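Local coordinates for hypothetical Protein TTHB210 (Thermus thermophilus, PDB 3VG8) that is of unknown function but assembles into a homodecamer and is controlled by the sigma-E/anti-sigma-E regulatory system of its host, at residues F[21-24]-F[25-29]; F[49-52]-F[53-56]. The protein carries 1 engineered substitution. All coordinates share one frame; numbering follows the deposited sequence.

Interaction 1: F[21-24]-F[25-29]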
ATOM      1  N   LEU F  21     -16.866 -18.917 -27.928  1.00 30.39           N
ATOM      2  CA  LEU F  21     -16.167 -20.137 -28.339  1.00 34.85           C
ATOM      3  C   LEU F  21     -16.421 -20.655 -29.736  1.00 33.72           C
ATOM      4  O   LEU F  21     -17.546 -20.641 -30.234  1.00 33.32           O
ATOM      5  CB  LEU F  21     -16.500 -21.276 -27.377  1.00 36.20           C
ATOM      6  CG  LEU F  21     -15.975 -21.171 -25.951  1.00 36.91           C
ATOM      7  CD1 LEU F  21     -16.545 -22.327 -25.123  1.00 40.26           C
ATOM      8  CD2 LEU F  21     -14.455 -21.212 -25.972  1.00 30.82           C
ATOM      9  N   TYR F  22     -15.359 -21.158 -30.342  1.00 31.43           N
ATOM     10  CA  TYR F  22     -15.437 -21.727 -31.664  1.00 36.54           C
ATOM     11  C   TYR F  22     -14.461 -22.879 -31.771  1.00 38.43           C
ATOM     12  O   TYR F  22     -13.388 -22.862 -31.175  1.00 38.36           O
ATOM     13  CB  TYR F  22     -15.148 -20.653 -32.725  1.00 43.16           C
ATOM     14  CG  TYR F  22     -16.330 -19.715 -32.903  1.00 60.19           C
ATOM     15  CD1 TYR F  22     -17.623 -20.231 -33.066  1.00 68.52           C
ATOM     16  CD2 TYR F  22     -16.179 -18.326 -32.858  1.00 61.60           C
ATOM     17  CE1 TYR F  22     -18.738 -19.394 -33.170  1.00 70.24           C
ATOM     18  CE2 TYR F  22     -17.292 -17.474 -32.965  1.00 66.74           C
ATOM     19  CZ  TYR F  22     -18.568 -18.025 -33.118  1.00 70.30           C
ATOM     20  OH  TYR F  22     -19.682 -17.223 -33.209  1.00 73.01           O
ATOM     21  N   VAL F  23     -14.847 -23.904 -32.509  1.00 34.28           N
ATOM     22  CA  VAL F  23     -13.962 -25.038 -32.677  1.00 35.93           C
ATOM     23  C   VAL F  23     -14.231 -25.666 -34.025  1.00 35.30           C
ATOM     24  O   VAL F  23     -15.342 -25.579 -34.541  1.00 33.25           O
ATOM     25  CB  VAL F  23     -14.185 -26.105 -31.573  1.00 36.98           C
ATOM     26  CG1 VAL F  23     -15.591 -26.687 -31.669  1.00 34.08           C
ATOM     27  CG2 VAL F  23     -13.149 -27.210 -31.703  1.00 32.35           C
ATOM     28  N   ASP F  24     -13.206 -26.274 -34.610  1.00 37.57           N
ATOM     29  CA  ASP F  24     -13.388 -26.962 -35.885  1.00 41.22           C
ATOM     30  C   ASP F  24     -14.011 -28.304 -35.504  1.00 39.00           C
ATOM     31  O   ASP F  24     -13.374 -29.113 -34.825  1.00 42.98           O
ATOM     32  CB  ASP F  24     -12.044 -27.175 -36.582  1.00 39.53           C
ATOM     33  CG  ASP F  24     -12.177 -27.937 -37.893  1.00 43.30           C
ATOM     34  OD1 ASP F  24     -11.205 -27.917 -38.673  1.00 43.88           O
ATOM     35  OD2 ASP F  24     -13.241 -28.556 -38.141  1.00 40.88           O
ATOM     36  N   PRO F  25     -15.269 -28.553 -35.929  1.00 41.98           N
ATOM     37  CA  PRO F  25     -15.993 -29.795 -35.632  1.00 35.14           C
ATOM     38  C   PRO F  25     -15.212 -31.046 -35.964  1.00 33.96           C
ATOM     39  O   PRO F  25     -15.391 -32.076 -35.310  1.00 35.80           O
ATOM     40  CB  PRO F  25     -17.256 -29.673 -36.473  1.00 42.19           C
ATOM     41  CG  PRO F  25     -17.470 -28.174 -36.540  1.00 40.47           C
ATOM     42  CD  PRO F  25     -16.068 -27.687 -36.815  1.00 42.75           C
ATOM     43  N   SER F  26     -14.346 -30.961 -36.973  1.00 35.52           N
ATOM     44  CA  SER F  26     -13.542 -32.111 -37.369  1.00 41.98           C
ATOM     45  C   SER F  26     -12.403 -32.392 -36.395  1.00 44.96           C
ATOM     46  O   SER F  26     -11.743 -33.421 -36.501  1.00 46.49           O
ATOM     47  CB  SER F  26     -12.945 -31.907 -38.760  1.00 40.33           C
ATOM     48  OG  SER F  26     -11.798 -31.069 -38.717  1.00 50.80           O
ATOM     49  N   THR F  27     -12.164 -31.483 -35.451  1.00 45.77           N
ATOM     50  CA  THR F  27     -11.078 -31.663 -34.484  1.00 38.13           C
ATOM     51  C   THR F  27     -11.560 -32.150 -33.113  1.00 38.59           C
ATOM     52  O   THR F  27     -10.760 -32.402 -32.216  1.00 41.86           O
ATOM     53  CB  THR F  27     -10.265 -30.348 -34.323  1.00 38.46           C
ATOM     54  OG1 THR F  27     -11.048 -29.365 -33.640  1.00 35.36           O
ATOM     55  CG2 THR F  27      -9.892 -29.790 -35.693  1.00 32.53           C
ATOM     56  N   LEU F  28     -12.870 -32.298 -32.957  1.00 36.31           N
ATOM     57  CA  LEU F  28     -13.439 -32.765 -31.701  1.00 37.97           C
ATOM     58  C   LEU F  28     -13.052 -34.225 -31.494  1.00 40.49           C
ATOM     59  O   LEU F  28     -12.793 -34.932 -32.462  1.00 38.91           O
ATOM     60  CB  LEU F  28     -14.966 -32.629 -31.726  1.00 30.35           C
ATOM     61  CG  LEU F  28     -15.458 -31.182 -31.724  1.00 38.27           C
ATOM     62  CD1 LEU F  28     -16.969 -31.132 -31.861  1.00 39.33           C
ATOM     63  CD2 LEU F  28     -15.013 -30.521 -30.427  1.00 35.85           C
ATOM     64  N   PRO F  29     -13.044 -34.704 -30.233  1.00 37.40           N
ATOM     65  CA  PRO F  29     -13.369 -34.004 -28.990  1.00 34.82           C
ATOM     66  C   PRO F  29     -12.253 -33.113 -28.429  1.00 36.29           C
ATOM     67  O   PRO F  29     -12.519 -32.208 -27.635  1.00 36.29           O
ATOM     68  CB  PRO F  29     -13.695 -35.152 -28.039  1.00 35.91           C
ATOM     69  CG  PRO F  29     -12.615 -36.147 -28.423  1.00 36.95           C
ATOM     70  CD  PRO F  29     -12.664 -36.105 -29.951  1.00 39.61           C
TER
HETATM   71  O   HOH W   1     -10.403 -26.750 -33.589  1.00 36.11           O

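Interaction 2: F[49-52]-F[53-56]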
ATOM      1  N   VAL F  49      -8.970 -32.807 -22.695  1.00 34.02           N
ATOM      2  CA  VAL F  49      -8.516 -34.190 -22.560  1.00 28.52           C
ATOM      3  C   VAL F  49      -9.124 -34.903 -21.362  1.00 29.95           C
ATOM      4  O   VAL F  49      -9.155 -34.367 -20.248  1.00 30.12           O
ATOM      5  CB  VAL F  49      -6.956 -34.313 -22.465  1.00 31.55           C
ATOM      6  CG1 VAL F  49      -6.316 -33.743 -23.724  1.00 44.32           C
ATOM      7  CG2 VAL F  49      -6.435 -33.616 -21.234  1.00 33.23           C
ATOM      8  N   PRO F  50      -9.614 -36.137 -21.571  1.00 26.51           N
ATOM      9  CA  PRO F  50     -10.209 -36.886 -20.458  1.00 29.58           C
ATOM     10  C   PRO F  50      -9.079 -37.387 -19.576  1.00 27.97           C
ATOM     11  O   PRO F  50      -8.049 -37.847 -20.081  1.00 29.67           O
ATOM     12  CB  PRO F  50     -10.940 -38.053 -21.145  1.00 26.76           C
ATOM     13  CG  PRO F  50     -10.985 -37.668 -22.627  1.00 28.41           C
ATOM     14  CD  PRO F  50      -9.697 -36.904 -22.824  1.00 26.46           C
ATOM     15  N   LEU F  51      -9.261 -37.269 -18.272  1.00 28.33           N
ATOM     16  CA  LEU F  51      -8.267 -37.708 -17.308  1.00 27.66           C
ATOM     17  C   LEU F  51      -7.972 -39.200 -17.497  1.00 34.92           C
ATOM     18  O   LEU F  51      -6.814 -39.642 -17.425  1.00 30.29           O
ATOM     19  CB  LEU F  51      -8.785 -37.459 -15.882  1.00 28.83           C
ATOM     20  CG  LEU F  51      -7.883 -37.901 -14.716  1.00 34.85           C
ATOM     21  CD1 LEU F  51      -6.530 -37.227 -14.808  1.00 32.71           C
ATOM     22  CD2 LEU F  51      -8.556 -37.563 -13.401  1.00 40.09           C
ATOM     23  N   LYS F  52      -9.016 -39.979 -17.753  1.00 32.54           N
ATOM     24  CA  LYS F  52      -8.832 -41.413 -17.934  1.00 31.47           C
ATOM     25  C   LYS F  52      -7.827 -41.741 -19.034  1.00 32.01           C
ATOM     26  O   LYS F  52      -7.057 -42.687 -18.889  1.00 35.35           O
ATOM     27  CB  LYS F  52     -10.158 -42.111 -18.240  1.00 29.41           C
ATOM     28  CG  LYS F  52     -10.004 -43.643 -18.271  1.00 37.72           C
ATOM     29  CD  LYS F  52     -11.322 -44.363 -18.458  1.00 35.01           C
ATOM     30  CE  LYS F  52     -11.833 -44.201 -19.876  1.00 47.60           C
ATOM     31  NZ  LYS F  52     -13.175 -44.821 -20.051  1.00 61.00           N
ATOM     32  N   LYS F  53      -7.848 -40.981 -20.130  1.00 29.39           N
ATOM     33  CA  LYS F  53      -6.919 -41.217 -21.230  1.00 32.28           C
ATOM     34  C   LYS F  53      -5.485 -40.973 -20.751  1.00 37.13           C
ATOM     35  O   LYS F  53      -4.554 -41.653 -21.196  1.00 32.55           O
ATOM     36  CB  LYS F  53      -7.203 -40.296 -22.426  1.00 31.83           C
ATOM     37  CG  LYS F  53      -8.598 -40.399 -23.045  1.00 42.12           C
ATOM     38  CD  LYS F  53      -8.950 -41.810 -23.489  1.00 41.79           C
ATOM     39  CE  LYS F  53      -8.108 -42.286 -24.666  1.00 49.60           C
ATOM     40  NZ  LYS F  53      -8.458 -41.587 -25.925  1.00 56.14           N
ATOM     41  N   LEU F  54      -5.307 -40.003 -19.848  1.00 31.96           N
ATOM     42  CA  LEU F  54      -3.977 -39.698 -19.323  1.00 29.51           C
ATOM     43  C   LEU F  54      -3.522 -40.854 -18.426  1.00 24.34           C
ATOM     44  O   LEU F  54      -2.353 -41.237 -18.424  1.00 27.02           O
ATOM     45  CB  LEU F  54      -3.989 -38.383 -18.521  1.00 20.89           C
ATOM     46  CG  LEU F  54      -4.445 -37.127 -19.263  1.00 23.66           C
ATOM     47  CD1 LEU F  54      -4.282 -35.890 -18.351  1.00 21.14           C
ATOM     48  CD2 LEU F  54      -3.613 -36.967 -20.534  1.00 23.23           C
ATOM     49  N   ASN F  55      -4.445 -41.405 -17.651  1.00 19.79           N
ATOM     50  CA  ASN F  55      -4.092 -42.520 -16.789  1.00 25.79           C
ATOM     51  C   ASN F  55      -3.813 -43.814 -17.576  1.00 31.83           C
ATOM     52  O   ASN F  55      -3.104 -44.697 -17.094  1.00 32.15           O
ATOM     53  CB  ASN F  55      -5.182 -42.738 -15.740  1.00 25.98           C
ATOM     54  CG  ASN F  55      -5.255 -41.601 -14.747  1.00 33.55           C
ATOM     55  OD1 ASN F  55      -4.228 -41.031 -14.356  1.00 36.09           O
ATOM     56  ND2 ASN F  55      -6.464 -41.275 -14.311  1.00 39.50           N
ATOM     57  N   GLU F  56      -4.369 -43.925 -18.781  1.00 25.59           N
ATOM     58  CA  GLU F  56      -4.151 -45.099 -19.616  1.00 28.34           C
ATOM     59  C   GLU F  56      -2.990 -44.859 -20.586  1.00 31.47           C
ATOM     60  O   GLU F  56      -2.768 -45.633 -21.521  1.00 28.74           O
ATOM     61  CB  GLU F  56      -5.437 -45.443 -20.385  1.00 28.44           C
ATOM     62  CG  GLU F  56      -6.609 -45.757 -19.450  1.00 28.54           C
ATOM     63  CD  GLU F  56      -7.868 -46.199 -20.180  1.00 23.93           C
ATOM     64  OE1 GLU F  56      -7.989 -45.945 -21.390  1.00 32.03           O
ATOM     65  OE2 GLU F  56      -8.743 -46.794 -19.526  1.00 30.51           O
TER

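Interaction 1: F[21-24]-F[25-29]
D24 and the three residues after it illustrate how an aspartate just past a strand can turn the chain with both its carbonyl and its side chain. From the backbone outward, CB of D24 packs on the methyl CG2 of T27 at 3.5 Å, the two side chains crossing at about a right angle. CG lies anti to the backbone N (chi1 178°), which brings the carboxylate alongside S26. There OD2 takes the amide N of S26 at 2.9 Å, met from above the carboxylate plane, and a weak bond from S26 OG; this is an Asx turn. OD1 forms a salt bridge with K66. Meanwhile O of D24 closes a type I beta turn by accepting T27 N at 2.7 Å, and T27 OG1 reaches a lone pair of the same oxygen at 2.6 Å. A water links D24 N to T27 OG1. Beside the turn, CG2 of V23 meets CD2 of L28 at 4.0 Å. With an alanine at D24, the amide of S26 would probably lose its acceptor and the ammonium of K66 its carboxylate mate. The chemistry thus implies a turn fixed twice, by a shared carbonyl oxygen and by a carboxylate that holds S26 through OD2 while it pairs with K66.

Interaction 2: F[49-52]-F[53-56]
P50 and K53 meet where strand 42-50 passes directly into the short helix 51-55, a compact example of a helix start with proline at the N-cap. Backbone hydrogen bonds come first. O of P50 receives weak bonds from K53 N and L54 N, one bent, the other long. The next two carbonyls take shorter bonds that span four residues: L51 O accepts N55 N at 3.0 Å, almost in line with the C=O bond, and K52 O accepts E56 N at 3.0 Å, with the donor tilted 22° from the carbonyl plane. Apolar packing forms the second group. K53 swings CG anti to its carbonyl carbon (chi1 -59°) and lays it alongside the P50 ring, 3.7 Å from CG of that proline. On the buried side, CD1 of L54 touches CG2 of V49 at 4.3 Å and approaches CD1 of L51, while L54 of a fourth subunit packs on L54 itself. Polar ends make up the third group. N55 sets ND2 beside CG of L51 at 3.7 Å, and its OD1 is hydrogen-bonded to ND2 of N55 of that fourth subunit. K52 and E56, one helical turn apart, cross at a slant: OE2 of E56 rests 3.6 Å from CG of K52, but 4.9 Å from its NZ.

How the interactions relate
From the N terminus, the chain runs through strand 20-23, an outermost strand of the sheet within this subunit, and interaction 1 closes the turn as that strand ends. The chain returns through strands 33-36 and 42-50, and only then does interaction 2 start helix 51-55. The two are in series, neither nesting nor crossing, and each closes just a local turn. The centres of interactions 1 and 2 lie about 19 Å apart, and the nearest atoms of interactions 1 and 2 are about 6 Å apart, without touching. Both reach the same antiparallel sheet. Interaction 1 joins strand 20-23 to helix 65-71, beside a second subunit whose strand continues the sheet; interaction 2 joins strand 42-50 to a helix facing a fourth subunit.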